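Local coordinates for protein glycoside hydrolase family 81 (Clostridium thermocellum, PDB 6FOP) that probably hydrolyses beta-1,3-glucans such as laminarin, as a family 81 glycoside hydrolase of the Clostridium thermocellum cellulosome, at residues Leu353-Ala356 with Glu357-Asn361; Ala445-Glu448 with Leu449-Asp453; Cys606-Ser609 with Gln610-Trp614. One frame throughout, in Å; residues are numbered along the deposited sequence.

Interaction 1: residues Leu353-Ala356 with Glu357-Asn361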
loop_
_atom_site.group_PDB
_atom_site.type_symbol
_atom_site.label_atom_id
_atom_site.label_comp_id
_atom_site.label_asym_id
_atom_site.label_seq_id
_atom_site.Cartn_x
_atom_site.Cartn_y
_atom_site.Cartn_z
ATOM N N LEU A 353 -18.644 19.568 -4.643
ATOM C CA LEU A 353 -19.955 19.297 -5.233
ATOM C C LEU A 353 -21.077 19.140 -4.196
ATOM O O LEU A 353 -22.112 19.825 -4.295
ATOM C CB LEU A 353 -19.850 18.079 -6.155
ATOM C CG LEU A 353 -21.142 17.550 -6.751
ATOM C CD1 LEU A 353 -21.905 18.623 -7.540
ATOM C CD2 LEU A 353 -20.870 16.330 -7.612
ATOM N N PRO A 354 -20.903 18.272 -3.193
ATOM C CA PRO A 354 -21.996 18.102 -2.228
ATOM C C PRO A 354 -22.288 19.367 -1.415
ATOM O O PRO A 354 -23.429 19.544 -0.942
ATOM C CB PRO A 354 -21.508 16.970 -1.323
ATOM C CG PRO A 354 -20.050 16.923 -1.531
ATOM C CD PRO A 354 -19.807 17.331 -2.942
ATOM N N ILE A 355 -21.268 20.207 -1.215
ATOM C CA ILE A 355 -21.457 21.443 -0.461
ATOM C C ILE A 355 -22.365 22.378 -1.277
ATOM O O ILE A 355 -23.305 22.988 -0.734
ATOM C CB ILE A 355 -20.108 22.082 -0.105
ATOM C CG1 ILE A 355 -19.267 21.099 0.726
ATOM C CG2 ILE A 355 -20.305 23.404 0.630
ATOM C CD1 ILE A 355 -17.824 21.501 0.938
ATOM N N ALA A 356 -22.076 22.516 -2.575
ATOM C CA ALA A 356 -22.975 23.265 -3.455
ATOM C C ALA A 356 -24.423 22.767 -3.388
ATOM O O ALA A 356 -25.379 23.571 -3.315
ATOM C CB ALA A 356 -22.492 23.254 -4.890
ATOM N N GLU A 357 -24.597 21.454 -3.388
ATOM C CA GLU A 357 -25.926 20.859 -3.328
ATOM C C GLU A 357 -26.612 21.173 -2.001
ATOM O O GLU A 357 -27.797 21.572 -1.970
ATOM C CB GLU A 357 -25.852 19.344 -3.516
ATOM C CG GLU A 357 -25.432 18.947 -4.919
ATOM C CD GLU A 357 -25.071 17.507 -5.082
ATOM O OE1 GLU A 357 -24.699 16.883 -4.072
ATOM O OE2 GLU A 357 -25.118 17.034 -6.244
ATOM N N GLN A 358 -25.875 21.071 -0.904
ATOM C CA GLN A 358 -26.430 21.379 0.444
ATOM C C GLN A 358 -26.918 22.823 0.540
ATOM O O GLN A 358 -27.906 23.103 1.228
ATOM C CB GLN A 358 -25.387 21.130 1.530
ATOM C CG GLN A 358 -25.088 19.652 1.732
ATOM C CD GLN A 358 -23.873 19.396 2.599
ATOM O OE1 GLN A 358 -23.199 20.304 3.076
ATOM N NE2 GLN A 358 -23.572 18.132 2.782
ATOM N N LEU A 359 -26.212 23.727 -0.141
ATOM C CA LEU A 359 -26.574 25.139 -0.121
ATOM C C LEU A 359 -27.677 25.503 -1.082
ATOM O O LEU A 359 -28.173 26.632 -1.019
ATOM C CB LEU A 359 -25.342 25.983 -0.429
ATOM C CG LEU A 359 -24.259 25.967 0.644
ATOM C CD1 LEU A 359 -22.954 26.431 0.030
ATOM C CD2 LEU A 359 -24.608 26.863 1.813
ATOM N N GLY A 360 -28.052 24.600 -1.977
ATOM C CA GLY A 360 -29.028 24.919 -3.030
ATOM C C GLY A 360 -28.428 25.757 -4.146
ATOM O O GLY A 360 -29.148 26.408 -4.901
ATOM N N ASN A 361 -27.107 25.709 -4.285
ATOM C CA ASN A 361 -26.414 26.456 -5.336
ATOM C C ASN A 361 -26.324 25.593 -6.605
ATOM O O ASN A 361 -25.347 24.903 -6.873
ATOM C CB ASN A 361 -25.056 26.933 -4.850
ATOM C CG ASN A 361 -24.438 27.953 -5.789
ATOM O OD1 ASN A 361 -24.669 27.910 -7.013
ATOM N ND2 ASN A 361 -23.673 28.900 -5.227
#
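Ala356 O and Asn361 N close the C-terminal end of helix 339-359, a local contact along the last turns of one helix in the family 81 C-terminal domain. The end is a Schellman motif. Gly360 leaves the helix with positive phi (76°), and Asn361 N reaches back to Ala356 O at 2.9 Å. Gly360 N also bonds to Glu357 O. Asn361 then serves as N-cap of helix 362-379, its OD1 taking the N-H of Ala364 and its ND2 bonding to Asn325 OD1. Before the end, regular bonds run from Glu357 N to Leu353 O and from Gln358 N to Pro354 O.

Side chains follow the same four-residue spacing. Ile355 and Leu359 lie side by side and point the same way, CG2 of Ile355 being 4.1 Å from CD1 of Leu359. Ile355 also packs on Leu320 and Ile324 of helix 317-329. The extended Glu357 chain runs back past Leu353, and its OE2 forms a salt bridge with Arg433. Gln358 has CG anti to its own carbonyl carbon (chi1 -70°), which lays the chain over the preceding turn. Its amide bonds to His651 and to Leu309 O, while its CG sits 3.1 Å from Pro354 O.

Interaction 2: residues Ala445-Glu448 with Leu449-Asp453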
loop_
_atom_site.group_PDB
_atom_site.type_symbol
_atom_site.label_atom_id
_atom_site.label_comp_id
_atom_site.label_asym_id
_atom_site.label_seq_id
_atom_site.Cartn_x
_atom_site.Cartn_y
_atom_site.Cartn_z
ATOM N N ALA A 445 -17.506 0.905 -17.591
ATOM C CA ALA A 445 -16.470 -0.033 -18.060
ATOM C C ALA A 445 -15.053 0.579 -18.032
ATOM O O ALA A 445 -14.085 -0.054 -17.554
ATOM C CB ALA A 445 -16.828 -0.569 -19.436
ATOM N N MET A 446 -14.919 1.831 -18.475
ATOM C CA MET A 446 -13.624 2.491 -18.382
ATOM C C MET A 446 -13.223 2.772 -16.928
ATOM O O MET A 446 -12.039 2.589 -16.556
ATOM C CB MET A 446 -13.572 3.768 -19.229
ATOM C CG MET A 446 -13.429 3.549 -20.727
ATOM S SD MET A 446 -11.895 2.700 -21.186
ATOM C CE MET A 446 -10.717 4.039 -20.852
ATOM N N VAL A 447 -14.182 3.167 -16.085
ATOM C CA VAL A 447 -13.885 3.349 -14.670
ATOM C C VAL A 447 -13.284 2.073 -14.084
ATOM O O VAL A 447 -12.266 2.090 -13.360
ATOM C CB VAL A 447 -15.130 3.778 -13.869
ATOM C CG1 VAL A 447 -14.861 3.791 -12.363
ATOM C CG2 VAL A 447 -15.606 5.161 -14.318
ATOM N N GLU A 448 -13.888 0.942 -14.431
ATOM C CA GLU A 448 -13.443 -0.306 -13.825
ATOM C C GLU A 448 -12.084 -0.740 -14.376
ATOM O O GLU A 448 -11.341 -1.400 -13.664
ATOM C CB GLU A 448 -14.572 -1.354 -13.861
ATOM C CG GLU A 448 -15.642 -0.929 -12.857
ATOM C CD GLU A 448 -16.940 -1.697 -12.876
ATOM O OE1 GLU A 448 -17.079 -2.733 -13.581
ATOM O OE2 GLU A 448 -17.830 -1.235 -12.156
ATOM N N LEU A 449 -11.722 -0.306 -15.587
ATOM C CA LEU A 449 -10.359 -0.544 -16.083
ATOM C C LEU A 449 -9.292 0.231 -15.274
ATOM O O LEU A 449 -8.201 -0.286 -15.012
ATOM C CB LEU A 449 -10.235 -0.252 -17.575
ATOM C CG LEU A 449 -10.892 -1.217 -18.565
ATOM C CD1 LEU A 449 -10.452 -0.823 -19.966
ATOM C CD2 LEU A 449 -10.484 -2.647 -18.349
ATOM N N LEU A 450 -9.608 1.460 -14.842
ATOM C CA LEU A 450 -8.692 2.200 -13.945
ATOM C C LEU A 450 -8.562 1.467 -12.620
ATOM O O LEU A 450 -7.453 1.362 -12.076
ATOM C CB LEU A 450 -9.136 3.661 -13.687
ATOM C CG LEU A 450 -8.657 4.679 -14.703
ATOM C CD1 LEU A 450 -9.190 4.451 -16.088
ATOM C CD2 LEU A 450 -8.996 6.091 -14.217
ATOM N N ILE A 451 -9.676 0.959 -12.090
ATOM C CA ILE A 451 -9.619 0.170 -10.861
ATOM C C ILE A 451 -8.709 -1.059 -11.061
ATOM O O ILE A 451 -7.849 -1.339 -10.215
ATOM C CB ILE A 451 -11.012 -0.279 -10.363
ATOM C CG1 ILE A 451 -11.897 0.955 -10.092
ATOM C CG2 ILE A 451 -10.875 -1.162 -9.106
ATOM C CD1 ILE A 451 -13.312 0.621 -9.678
ATOM N N LYS A 452 -8.881 -1.755 -12.180
ATOM C CA LYS A 452 -8.081 -2.938 -12.463
ATOM C C LYS A 452 -6.626 -2.604 -12.672
ATOM O O LYS A 452 -5.754 -3.404 -12.288
ATOM C CB LYS A 452 -8.629 -3.764 -13.643
ATOM C CG LYS A 452 -9.903 -4.487 -13.319
ATOM C CD LYS A 452 -10.469 -5.186 -14.545
ATOM C CE LYS A 452 -11.518 -6.212 -14.167
ATOM N NZ LYS A 452 -10.898 -7.453 -13.654
ATOM N N ASP A 453 -6.293 -1.463 -13.268
ATOM C CA ASP A 453 -4.893 -1.143 -13.399
ATOM C C ASP A 453 -4.205 -1.042 -12.029
ATOM O O ASP A 453 -3.089 -1.532 -11.876
ATOM C CB ASP A 453 -4.662 0.151 -14.182
ATOM C CG ASP A 453 -3.184 0.454 -14.352
ATOM O OD1 ASP A 453 -2.506 -0.259 -15.152
ATOM O OD2 ASP A 453 -2.697 1.375 -13.667
#
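Leu449 lies against the turn before it, and its side chain can be followed outward atom by atom. CB sits 3.5 Å from Met446 O. CG comes equally near to Ala445 O, the carbonyl that accepts the N-H of Leu449 itself. CG is there because it stands anti to the carbonyl carbon of Leu449 (chi1 -72°). At the tip, CD1 meets SD of Met446 at 4.0 Å. The Met446 chain is bent at chi2 and chi3, and the two side chains pass each other at a slant. Both also touch Glu5 of strand 2-5.

These residues form a largely buried part of helix 440-455, in the family 81 C-terminal domain. That domain is probably an (alpha/alpha)6 barrel, as in family 81 relatives, and this helix packs in it against helices 416-433 and 494-511. Its backbone bonds are regular, each N-H going to the carbonyl four residues back. The bond from Ile451 N to Val447 O is fairly straight, with an N-H...O angle of 162°. On another side of the helix, CG1 of Val447 and CD1 of Ile451 are 4.4 Å apart, a loose contact. Leu424 of helix 416-433 and Trp507 of helix 494-511 touch both residues.

Lys452 passes its CG 3.4 Å from Glu448 O, but its NZ pairs with Asp461 in a salt bridge and bonds to Asn456 OD1.

Interaction 3: residues Cys606-Ser609 with Gln610-Trp614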
loop_
_atom_site.group_PDB
_atom_site.type_symbol
_atom_site.label_atom_id
_atom_site.label_comp_id
_atom_site.label_asym_id
_atom_site.label_seq_id
_atom_site.Cartn_x
_atom_site.Cartn_y
_atom_site.Cartn_z
ATOM N N CYS A 606 9.145 23.798 12.150
ATOM C CA CYS A 606 9.073 24.999 11.325
ATOM C C CYS A 606 9.664 26.237 12.015
ATOM O O CYS A 606 9.985 27.207 11.347
ATOM C CB CYS A 606 7.623 25.313 10.915
ATOM S SG CYS A 606 6.894 24.113 9.799
ATOM N N GLY A 607 9.785 26.192 13.336
ATOM C CA GLY A 607 10.201 27.340 14.144
ATOM C C GLY A 607 9.166 28.429 14.220
ATOM O O GLY A 607 9.517 29.586 14.360
ATOM N N THR A 608 7.890 28.041 14.149
ATOM C CA THR A 608 6.790 29.004 14.094
ATOM C C THR A 608 5.700 28.615 15.088
ATOM O O THR A 608 5.659 27.486 15.562
ATOM C CB THR A 608 6.180 29.075 12.677
ATOM O OG1 THR A 608 5.757 27.766 12.276
ATOM C CG2 THR A 608 7.173 29.601 11.690
ATOM N N SER A 609 4.788 29.545 15.374
ATOM C CA SER A 609 3.643 29.273 16.286
ATOM C C SER A 609 2.374 28.852 15.567
ATOM O O SER A 609 1.468 28.330 16.206
ATOM C CB SER A 609 3.374 30.489 17.162
ATOM O OG SER A 609 3.459 31.662 16.396
ATOM N N GLN A 610 2.344 29.071 14.249
ATOM C CA GLN A 610 1.311 28.571 13.338
ATOM C C GLN A 610 2.017 28.024 12.100
ATOM O O GLN A 610 3.154 28.379 11.831
ATOM C CB GLN A 610 0.330 29.690 12.935
ATOM C CG GLN A 610 -0.645 30.012 14.033
ATOM C CD GLN A 610 -1.522 31.228 13.731
ATOM O OE1 GLN A 610 -1.335 31.927 12.737
ATOM N NE2 GLN A 610 -2.500 31.447 14.584
ATOM N N PRO A 611 1.337 27.170 11.328
ATOM C CA PRO A 611 2.016 26.620 10.135
ATOM C C PRO A 611 2.458 27.723 9.187
ATOM O O PRO A 611 1.713 28.692 9.008
ATOM C CB PRO A 611 0.944 25.767 9.460
ATOM C CG PRO A 611 -0.129 25.589 10.475
ATOM C CD PRO A 611 -0.061 26.726 11.423
ATOM N N PRO A 612 3.665 27.647 8.630
ATOM C CA PRO A 612 4.095 28.727 7.714
ATOM C C PRO A 612 3.365 28.711 6.374
ATOM O O PRO A 612 3.274 29.742 5.698
ATOM C CB PRO A 612 5.593 28.447 7.541
ATOM C CG PRO A 612 5.697 26.967 7.737
ATOM C CD PRO A 612 4.752 26.682 8.872
ATOM N N ASN A 613 2.904 27.523 6.002
ATOM C CA ASN A 613 2.222 27.280 4.759
ATOM C C ASN A 613 1.363 26.012 4.884
ATOM O O ASN A 613 1.366 25.361 5.934
ATOM C CB ASN A 613 3.198 27.245 3.565
ATOM C CG ASN A 613 4.139 26.061 3.576
ATOM O OD1 ASN A 613 4.332 25.393 4.593
ATOM N ND2 ASN A 613 4.722 25.812 2.436
ATOM N N TRP A 614 0.579 25.718 3.854
ATOM C CA TRP A 614 -0.452 24.664 3.926
ATOM C C TRP A 614 -1.289 24.762 5.194
ATOM O O TRP A 614 -1.655 23.765 5.820
ATOM C CB TRP A 614 0.150 23.262 3.750
ATOM C CG TRP A 614 0.571 22.951 2.360
ATOM C CD1 TRP A 614 0.667 23.804 1.293
ATOM C CD2 TRP A 614 0.977 21.653 1.862
ATOM N NE1 TRP A 614 1.092 23.124 0.180
ATOM C CE2 TRP A 614 1.316 21.816 0.505
ATOM C CE3 TRP A 614 1.087 20.395 2.438
ATOM C CZ2 TRP A 614 1.763 20.753 -0.294
ATOM C CZ3 TRP A 614 1.524 19.337 1.651
ATOM C CH2 TRP A 614 1.865 19.531 0.301
#
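Thr608 and Gln610 meet through one short hydrogen bond: Thr608 OG1 donates to Gln610 O at 2.7 Å. The hydroxyl does not lie on a carbonyl lone pair. It sits above the carbonyl plane, 38° out of it. The torsion chi1 of Thr608 (56°) sets OG1 between the backbone N and the carbonyl carbon, from where it reaches across the bend to Gln610 O.

The same hydroxyl oxygen also touches the ring of Pro612, with CD 3.7 Å away. The Thr608 side chain meets this ring at about a right angle. Cys606 reaches the ring too, through its sulfur. SG is 3.5 Å from Pro612 CD and 3.7 Å from Pro612 CG. Behind the sulfur, Cys606 CB lies 3.8 Å from CD of Pro612. CD and CG of the ring thus take the Cys606 side chain, and CD also borders on the Thr608 hydroxyl.

Behind this first shell, the turn is set by the end of helix 592-606. Gly607, with positive phi (70°), is the C-prime residue of a Schellman motif. Thr608 N bonds back to Leu603 O and Gly607 N to Arg604 O. The chain thereby leaves the helix and folds over, so that Gln610 O comes back to Thr608 and the Pro612 ring to Cys606.

Further out, Pro611 is buried against Tyr599, Met602 and Leu603 of helix 592-606 and against Gln618 and Tyr619 of helix 615-622. Helix 592-606 also carries Glu601 and Glu605, two ligands of the nickel ion about 8 Å from the Cys606 side chain. Asn613 is held by Thr569 and Glu572 through its side-chain amide. Trp614 occupies the N-cap position of helix 615-622, and its side chain packs on Trp566, Ile576 and Leu579.

All three contacts are local and lie within the family 81 C-terminal domain, but none touches another. The centres of interactions 1 and 2 are about 28 Å apart, and those of interactions 2 and 3 about 40 Å. Interaction 2 is buried in mid-helix, where backbone bonds and apolar side chains dominate and the charged ends pair with outside residues. Interaction 1 is partly buried and ends its helix. Interaction 3 is at the surface, in the loop between two helices, and relies on one side-chain hydroxyl and a proline ring. Interactions 1 and 3 share a helix-ending glycine with positive phi. Interactions 1 and 2 both pack against helix 416-433.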